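Local coordinates for serine protease (Nocardiopsis alba, PDB 2OUA), which probably cleaves peptide bonds as a serine endopeptidase of the trypsin-like S1 family, this chain being the protease domain of a longer precursor, at residues V51-V56 with A62-G67. Residues are numbered along the deposited sequence; the frame is centred on the assembly and turned at random.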
ATOM      1  N   VAL A  51      -0.589  13.595  -7.400  1.00  9.49           N
ATOM      2  CA  VAL A  51      -2.011  13.530  -7.698  1.00  9.44           C
ATOM      3  C   VAL A  51      -2.417  12.099  -8.017  1.00  8.20           C
ATOM      4  O   VAL A  51      -1.653  11.354  -8.632  1.00  9.04           O
ATOM      5  CB  VAL A  51      -2.353  14.430  -8.908  1.00  9.66           C
ATOM      6  CG1 VAL A  51      -1.532  13.998 -10.114  1.00 13.63           C
ATOM      7  CG2 VAL A  51      -3.838  14.350  -9.226  1.00 10.38           C
ATOM      8  N   PHE A  52      -3.612  11.709  -7.585  1.00  7.24           N
ATOM      9  CA  PHE A  52      -4.105  10.368  -7.873  1.00  8.29           C
ATOM     10  C   PHE A  52      -4.378  10.298  -9.373  1.00  9.71           C
ATOM     11  O   PHE A  52      -5.328  10.911  -9.873  1.00  8.88           O
ATOM     12  CB  PHE A  52      -5.397  10.078  -7.093  1.00  6.81           C
ATOM     13  CG  PHE A  52      -5.166   9.616  -5.680  1.00  9.18           C
ATOM     14  CD1 PHE A  52      -4.773  10.507  -4.689  1.00  8.00           C
ATOM     15  CD2 PHE A  52      -5.322   8.269  -5.347  1.00  9.29           C
ATOM     16  CE1 PHE A  52      -4.533  10.070  -3.382  1.00  9.46           C
ATOM     17  CE2 PHE A  52      -5.085   7.821  -4.041  1.00  8.10           C
ATOM     18  CZ  PHE A  52      -4.688   8.723  -3.058  1.00  9.18           C
ATOM     19  N   GLU A  53      -3.526   9.568 -10.087  1.00 10.01           N
ATOM     20  CA  GLU A  53      -3.661   9.410 -11.535  1.00 11.04           C
ATOM     21  C   GLU A  53      -4.655   8.304 -11.849  1.00 10.98           C
ATOM     22  O   GLU A  53      -5.442   8.405 -12.790  1.00 10.05           O
ATOM     23  CB  GLU A  53      -2.304   9.074 -12.160  1.00 12.74           C
ATOM     24  CG  GLU A  53      -2.377   8.786 -13.655  1.00 18.26           C
ATOM     25  CD  GLU A  53      -1.022   8.478 -14.274  1.00 22.18           C
ATOM     26  OE1 GLU A  53      -0.984   8.159 -15.482  1.00 25.79           O
ATOM     27  OE2 GLU A  53       0.002   8.555 -13.564  1.00 21.43           O
ATOM     28  N   ARG A  54      -4.611   7.245 -11.049  1.00 10.23           N
ATOM     29  CA  ARG A  54      -5.503   6.111 -11.209  1.00 10.83           C
ATOM     30  C   ARG A  54      -6.087   5.790  -9.840  1.00  9.73           C
ATOM     31  O   ARG A  54      -5.399   5.918  -8.824  1.00  8.68           O
ATOM     32  CB  ARG A  54      -4.729   4.890 -11.714  1.00 13.02           C
ATOM     33  CG  ARG A  54      -4.064   5.062 -13.067  1.00 18.59           C
ATOM     34  CD  ARG A  54      -4.989   4.656 -14.197  1.00 25.49           C
ATOM     35  NE  ARG A  54      -4.251   4.470 -15.443  1.00 30.00           N
ATOM     36  CZ  ARG A  54      -4.693   3.758 -16.474  1.00 31.58           C
ATOM     37  NH1 ARG A  54      -5.875   3.160 -16.409  1.00 32.88           N
ATOM     38  NH2 ARG A  54      -3.948   3.634 -17.563  1.00 34.67           N
ATOM     39  N   SER A  55      -7.353   5.389  -9.807  1.00  6.98           N
ATOM     40  CA  SER A  55      -7.984   5.029  -8.543  1.00  6.92           C
ATOM     41  C   SER A  55      -9.266   4.262  -8.776  1.00  7.84           C
ATOM     42  O   SER A  55     -10.114   4.684  -9.562  1.00  7.86           O
ATOM     43  CB  SER A  55      -8.292   6.269  -7.701  1.00  8.74           C
ATOM     44  OG  SER A  55      -8.838   5.890  -6.437  1.00  7.22           O
ATOM     45  N   VAL A  56      -9.390   3.126  -8.099  1.00  6.05           N
ATOM     46  CA  VAL A  56     -10.581   2.291  -8.199  1.00  7.94           C
ATOM     47  C   VAL A  56     -10.947   1.781  -6.811  1.00  7.44           C
ATOM     48  O   VAL A  56     -10.183   1.039  -6.186  1.00  8.42           O
ATOM     49  CB  VAL A  56     -10.366   1.077  -9.132  1.00  8.29           C
ATOM     50  CG1 VAL A  56     -11.611   0.186  -9.118  1.00 10.85           C
ATOM     51  CG2 VAL A  56     -10.082   1.549 -10.552  1.00  7.90           C
ATOM     52  N   ALA A  62      -7.442   0.065  -5.240  1.00  9.02           N
ATOM     53  CA  ALA A  62      -6.123   0.336  -5.786  1.00  7.44           C
ATOM     54  C   ALA A  62      -5.979   1.739  -6.346  1.00  7.51           C
ATOM     55  O   ALA A  62      -6.944   2.353  -6.800  1.00  5.48           O
ATOM     56  CB  ALA A  62      -5.824  -0.681  -6.879  1.00 11.34           C
ATOM     57  N   ALA A  63      -4.754   2.246  -6.324  1.00  6.77           N
ATOM     58  CA  ALA A  63      -4.515   3.579  -6.840  1.00  6.90           C
ATOM     59  C   ALA A  63      -3.041   3.819  -7.122  1.00  7.28           C
ATOM     60  O   ALA A  63      -2.165   3.138  -6.578  1.00  6.41           O
ATOM     61  CB  ALA A  63      -5.023   4.615  -5.845  1.00  5.51           C
ATOM     62  N   PHE A  64      -2.782   4.779  -8.001  1.00  5.99           N
ATOM     63  CA  PHE A  64      -1.416   5.162  -8.333  1.00  7.98           C
ATOM     64  C   PHE A  64      -1.365   6.674  -8.246  1.00  8.99           C
ATOM     65  O   PHE A  64      -2.146   7.372  -8.901  1.00  8.69           O
ATOM     66  CB  PHE A  64      -1.017   4.740  -9.749  1.00  7.73           C
ATOM     67  CG  PHE A  64       0.361   5.224 -10.149  1.00  9.55           C
ATOM     68  CD1 PHE A  64       1.502   4.713  -9.528  1.00  9.28           C
ATOM     69  CD2 PHE A  64       0.513   6.227 -11.107  1.00  9.74           C
ATOM     70  CE1 PHE A  64       2.775   5.197  -9.852  1.00  9.81           C
ATOM     71  CE2 PHE A  64       1.780   6.720 -11.439  1.00  9.27           C
ATOM     72  CZ  PHE A  64       2.913   6.204 -10.811  1.00  9.25           C
ATOM     73  N   VAL A  65      -0.462   7.171  -7.413  1.00  8.65           N
ATOM     74  CA  VAL A  65      -0.281   8.602  -7.245  1.00  8.78           C
ATOM     75  C   VAL A  65       0.950   8.989  -8.050  1.00 10.61           C
ATOM     76  O   VAL A  65       2.023   8.422  -7.855  1.00  9.78           O
ATOM     77  CB  VAL A  65      -0.048   8.967  -5.765  1.00  9.23           C
ATOM     78  CG1 VAL A  65       0.344  10.434  -5.643  1.00  9.25           C
ATOM     79  CG2 VAL A  65      -1.315   8.693  -4.962  1.00  8.37           C
ATOM     80  N   ARG A  66       0.785   9.943  -8.961  1.00 11.15           N
ATOM     81  CA  ARG A  66       1.886  10.417  -9.795  1.00 13.04           C
ATOM     82  C   ARG A  66       2.480  11.677  -9.173  1.00 11.29           C
ATOM     83  O   ARG A  66       1.754  12.609  -8.826  1.00 10.32           O
ATOM     84  CB  ARG A  66       1.379  10.718 -11.209  1.00 16.47           C
ATOM     85  CG  ARG A  66       2.293  11.616 -12.029  1.00 24.13           C
ATOM     86  CD  ARG A  66       1.717  11.850 -13.416  1.00 28.74           C
ATOM     87  NE  ARG A  66       2.437  12.888 -14.147  1.00 36.08           N
ATOM     88  CZ  ARG A  66       2.285  14.195 -13.938  1.00 38.02           C
ATOM     89  NH1 ARG A  66       1.435  14.626 -13.017  1.00 41.34           N
ATOM     90  NH2 ARG A  66       2.984  15.065 -14.653  1.00 40.31           N
ATOM     91  N   GLY A  67       3.797  11.695  -9.021  1.00 11.28           N
ATOM     92  CA  GLY A  67       4.441  12.859  -8.441  1.00 11.79           C
ATOM     93  C   GLY A  67       4.464  14.014  -9.422  1.00 13.21           C
ATOM     94  O   GLY A  67       4.740  13.819 -10.604  1.00 13.65           O
TER
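Glu-53 and Arg-54 both bring their backbone N to one acceptor, Phe-64 O, and so illustrate how a classic beta bulge fits an extra residue into an antiparallel pair. The Glu-53 bond, 2.9 Å from N to Phe-64 O, runs nearly along the C=O axis; that of Arg-54, longer at 3.3 Å from N to Phe-64 O, lies in the carbonyl plane on a lone pair. Glu-53 can be followed outward. Its CB sits 3.7 Å from Phe-64 O, and with CG anti to the backbone N (chi1 175°) the extended chain runs alongside the Phe-64 side chain. CD passes 4.2 Å from Phe-64 CD2, and OE2 reaches the ring edge in its plane, 3.3 Å from Phe-64 CE2, the carboxylate turned 61° from the ring. OE2 also touches Arg-66 CB and is hydrogen-bonded by Asn-23. On the other face of the sheet, Val-65 CG2 stands over the centre of the Phe-52 ring, a CH-pi contact of 3.7 Å from CG2 to the ring centroid, while Ala-63 CB meets the ring's edge. Regular pairing resumes towards Ala-62, next to the predicted charge-relay Asp-61: a bulged beta hairpin in the N-terminal beta-barrel domain of the chymotrypsin fold.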